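Local coordinates for protein 6-aminohexanoate-cyclic-dimer hydrolase (PDB 3A2Q) that hydrolyses the cyclic dimer of 6-aminohexanoate, a by-product of nylon-6 manufacture, to the linear dimer, at residues R145-S150 against S180-V185. The protein carries 1 engineered substitution. Residues are numbered along the deposited sequence; the frame is centred on the assembly and turned at random.
With ACA (6-aminohexanoic acid), chain B.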
ATOM      1  N   ARG A 145      14.172 -12.814   1.801  1.00 29.78           N
ATOM      2  CA  ARG A 145      12.710 -12.803   1.757  1.00 27.30           C
ATOM      3  C   ARG A 145      12.115 -11.656   0.953  1.00 26.43           C
ATOM      4  O   ARG A 145      12.709 -10.592   0.823  1.00 26.63           O
ATOM      5  CB  ARG A 145      12.127 -12.724   3.174  1.00 25.62           C
ATOM      6  CG  ARG A 145      12.499 -13.847   4.113  1.00 27.53           C
ATOM      7  CD  ARG A 145      11.888 -15.183   3.721  1.00 30.37           C
ATOM      8  NE  ARG A 145      12.159 -16.167   4.766  1.00 32.15           N
ATOM      9  CZ  ARG A 145      11.291 -16.537   5.704  1.00 37.24           C
ATOM     10  NH1 ARG A 145      10.069 -16.021   5.734  1.00 30.56           N
ATOM     11  NH2 ARG A 145      11.663 -17.400   6.640  1.00 33.60           N
ATOM     12  N   SER A 146      10.913 -11.893   0.445  1.00 26.03           N
ATOM     13  CA  SER A 146      10.167 -10.908  -0.326  1.00 28.57           C
ATOM     14  C   SER A 146       9.755  -9.752   0.590  1.00 27.98           C
ATOM     15  O   SER A 146       9.836  -9.860   1.813  1.00 29.73           O
ATOM     16  CB  SER A 146       8.914 -11.565  -0.915  1.00 25.76           C
ATOM     17  OG  SER A 146       8.001 -10.603  -1.423  1.00 28.26           O
ATOM     18  N   VAL A 147       9.322  -8.649  -0.010  1.00 29.36           N
ATOM     19  CA  VAL A 147       8.872  -7.487   0.754  1.00 26.98           C
ATOM     20  C   VAL A 147       7.389  -7.271   0.480  1.00 27.37           C
ATOM     21  O   VAL A 147       6.820  -6.241   0.847  1.00 28.15           O
ATOM     22  CB  VAL A 147       9.647  -6.199   0.362  1.00 25.04           C
ATOM     23  CG1 VAL A 147      11.097  -6.303   0.826  1.00 27.18           C
ATOM     24  CG2 VAL A 147       9.577  -5.972  -1.157  1.00 20.61           C
ATOM     25  N   GLY A 148       6.764  -8.261  -0.145  1.00 27.05           N
ATOM     26  CA  GLY A 148       5.359  -8.144  -0.492  1.00 29.49           C
ATOM     27  C   GLY A 148       5.267  -7.249  -1.714  1.00 28.97           C
ATOM     28  O   GLY A 148       6.289  -6.903  -2.300  1.00 30.80           O
ATOM     29  N   GLY A 149       4.055  -6.869  -2.106  1.00 27.56           N
ATOM     30  CA  GLY A 149       3.897  -6.009  -3.265  1.00 27.59           C
ATOM     31  C   GLY A 149       2.462  -5.540  -3.378  1.00 27.03           C
ATOM     32  O   GLY A 149       1.615  -6.014  -2.623  1.00 27.09           O
ATOM     33  N   SER A 150       2.167  -4.651  -4.327  1.00 24.63           N
ATOM     34  CA  SER A 150       3.166  -4.134  -5.266  1.00 27.26           C
ATOM     35  C   SER A 150       3.996  -2.951  -4.762  1.00 26.81           C
ATOM     36  O   SER A 150       5.021  -2.617  -5.354  1.00 28.10           O
ATOM     37  CB  SER A 150       2.482  -3.756  -6.587  1.00 28.35           C
ATOM     38  OG  SER A 150       1.403  -2.856  -6.372  1.00 24.87           O
ATOM     39  N   SER A 180       2.601  -5.196   6.132  1.00 20.75           N
ATOM     40  CA  SER A 180       2.580  -6.381   6.988  1.00 20.48           C
ATOM     41  C   SER A 180       3.926  -7.110   6.920  1.00 23.74           C
ATOM     42  O   SER A 180       4.539  -7.432   7.943  1.00 22.44           O
ATOM     43  CB  SER A 180       1.464  -7.330   6.531  1.00 18.56           C
ATOM     44  OG  SER A 180       1.476  -8.545   7.273  1.00 18.19           O
ATOM     45  N   VAL A 181       4.376  -7.355   5.696  1.00 21.04           N
ATOM     46  CA  VAL A 181       5.629  -8.066   5.444  1.00 23.82           C
ATOM     47  C   VAL A 181       6.883  -7.330   5.909  1.00 22.86           C
ATOM     48  O   VAL A 181       7.866  -7.967   6.297  1.00 25.89           O
ATOM     49  CB  VAL A 181       5.754  -8.383   3.932  1.00 25.73           C
ATOM     50  CG1 VAL A 181       7.150  -8.930   3.603  1.00 26.25           C
ATOM     51  CG2 VAL A 181       4.675  -9.365   3.533  1.00 25.11           C
ATOM     52  N   CYS A 182       6.847  -5.997   5.887  1.00 24.75           N
ATOM     53  CA  CYS A 182       8.001  -5.192   6.285  1.00 23.93           C
ATOM     54  C   CYS A 182       7.935  -4.560   7.671  1.00 26.98           C
ATOM     55  O   CYS A 182       8.825  -3.802   8.049  1.00 26.96           O
ATOM     56  CB  CYS A 182       8.261  -4.104   5.243  1.00 26.38           C
ATOM     57  SG  CYS A 182       8.714  -4.776   3.626  1.00 26.17           S
ATOM     58  N   GLY A 183       6.885  -4.858   8.425  1.00 25.02           N
ATOM     59  CA  GLY A 183       6.787  -4.325   9.775  1.00 25.70           C
ATOM     60  C   GLY A 183       6.572  -2.833   9.931  1.00 24.03           C
ATOM     61  O   GLY A 183       7.157  -2.207  10.817  1.00 25.52           O
ATOM     62  N   VAL A 184       5.742  -2.250   9.072  1.00 23.39           N
ATOM     63  CA  VAL A 184       5.441  -0.825   9.170  1.00 23.05           C
ATOM     64  C   VAL A 184       3.928  -0.653   9.087  1.00 24.69           C
ATOM     65  O   VAL A 184       3.203  -1.627   8.886  1.00 23.47           O
ATOM     66  CB  VAL A 184       6.118  -0.004   8.040  1.00 23.36           C
ATOM     67  CG1 VAL A 184       7.630  -0.161   8.122  1.00 27.80           C
ATOM     68  CG2 VAL A 184       5.607  -0.450   6.680  1.00 27.06           C
ATOM     69  N   VAL A 185       3.452   0.576   9.270  1.00 23.21           N
ATOM     70  CA  VAL A 185       2.023   0.845   9.189  1.00 24.39           C
ATOM     71  C   VAL A 185       1.638   1.155   7.746  1.00 22.48           C
ATOM     72  O   VAL A 185       2.257   1.998   7.101  1.00 23.06           O
ATOM     73  CB  VAL A 185       1.620   2.048  10.063  1.00 24.90           C
ATOM     74  CG1 VAL A 185       0.110   2.224  10.017  1.00 23.23           C
ATOM     75  CG2 VAL A 185       2.084   1.835  11.491  1.00 23.12           C
TER
HETATM   76  C   ACA B 601      -3.548  -5.188 -11.278  1.00 50.99           C
HETATM   77  O   ACA B 601      -2.443  -5.481 -11.735  1.00 60.10           O
HETATM   78  C2  ACA B 601      -4.102  -3.791 -11.460  1.00 49.76           C
HETATM   79  C3  ACA B 601      -3.067  -2.717 -11.172  1.00 43.59           C
HETATM   80  C4  ACA B 601      -3.100  -2.321  -9.705  1.00 49.27           C
HETATM   81  C5  ACA B 601      -1.707  -2.195  -9.114  1.00 50.14           C
HETATM   82  C6  ACA B 601      -1.744  -2.300  -7.594  1.00 51.04           C
HETATM   83  N   ACA B 601      -1.158  -3.549  -7.111  1.00 42.07           N
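The glycine- and serine-rich loop of the amidase signature, which carries S150, probably a member of the charge relay, illustrates how an active-site loop can be backed by the end of a helix: V147 and its neighbours rest on V181 and C182, in the last turn of helix 176-182. V181 does much of the touching with one methyl. With CG1 anti to the backbone N (chi1 171°), that branch lies against the loop backbone, 3.4 Å from S146 O and 3.5 Å from V147 C. Beside it, C182 SG sits 3.7 Å from V147 CB, an apolar contact, and equally near V147 O. Both side chains also touch helix 152-159, V147 at A156 and C182 at A159.

The loop also shapes itself. S146 OG accepts the N-H of G148 at 2.9 Å with an N-H...O angle of 161°, forming an ST turn, and bonds to T128 OG1 as well. The carbonyls S146 O and V181 O, one from each segment, both bond to N139 ND2, so that one amide side chain outside both segments joins them. At G183 the helix closes in a Schellman motif, from which the chain passes into strand 185-188 of the central sheet.

Farther along, beyond G149 and a cis peptide bond, S150 enters the substrate pocket. Its OG accepts a hydrogen bond from the amino N of bound 6-aminohexanoic acid at 2.8 Å and also bonds to K72 NZ, consistent with the Ser-Ser-Lys relay of amidases, in which the position of the presumed nucleophile holds the engineered A174 in this structure.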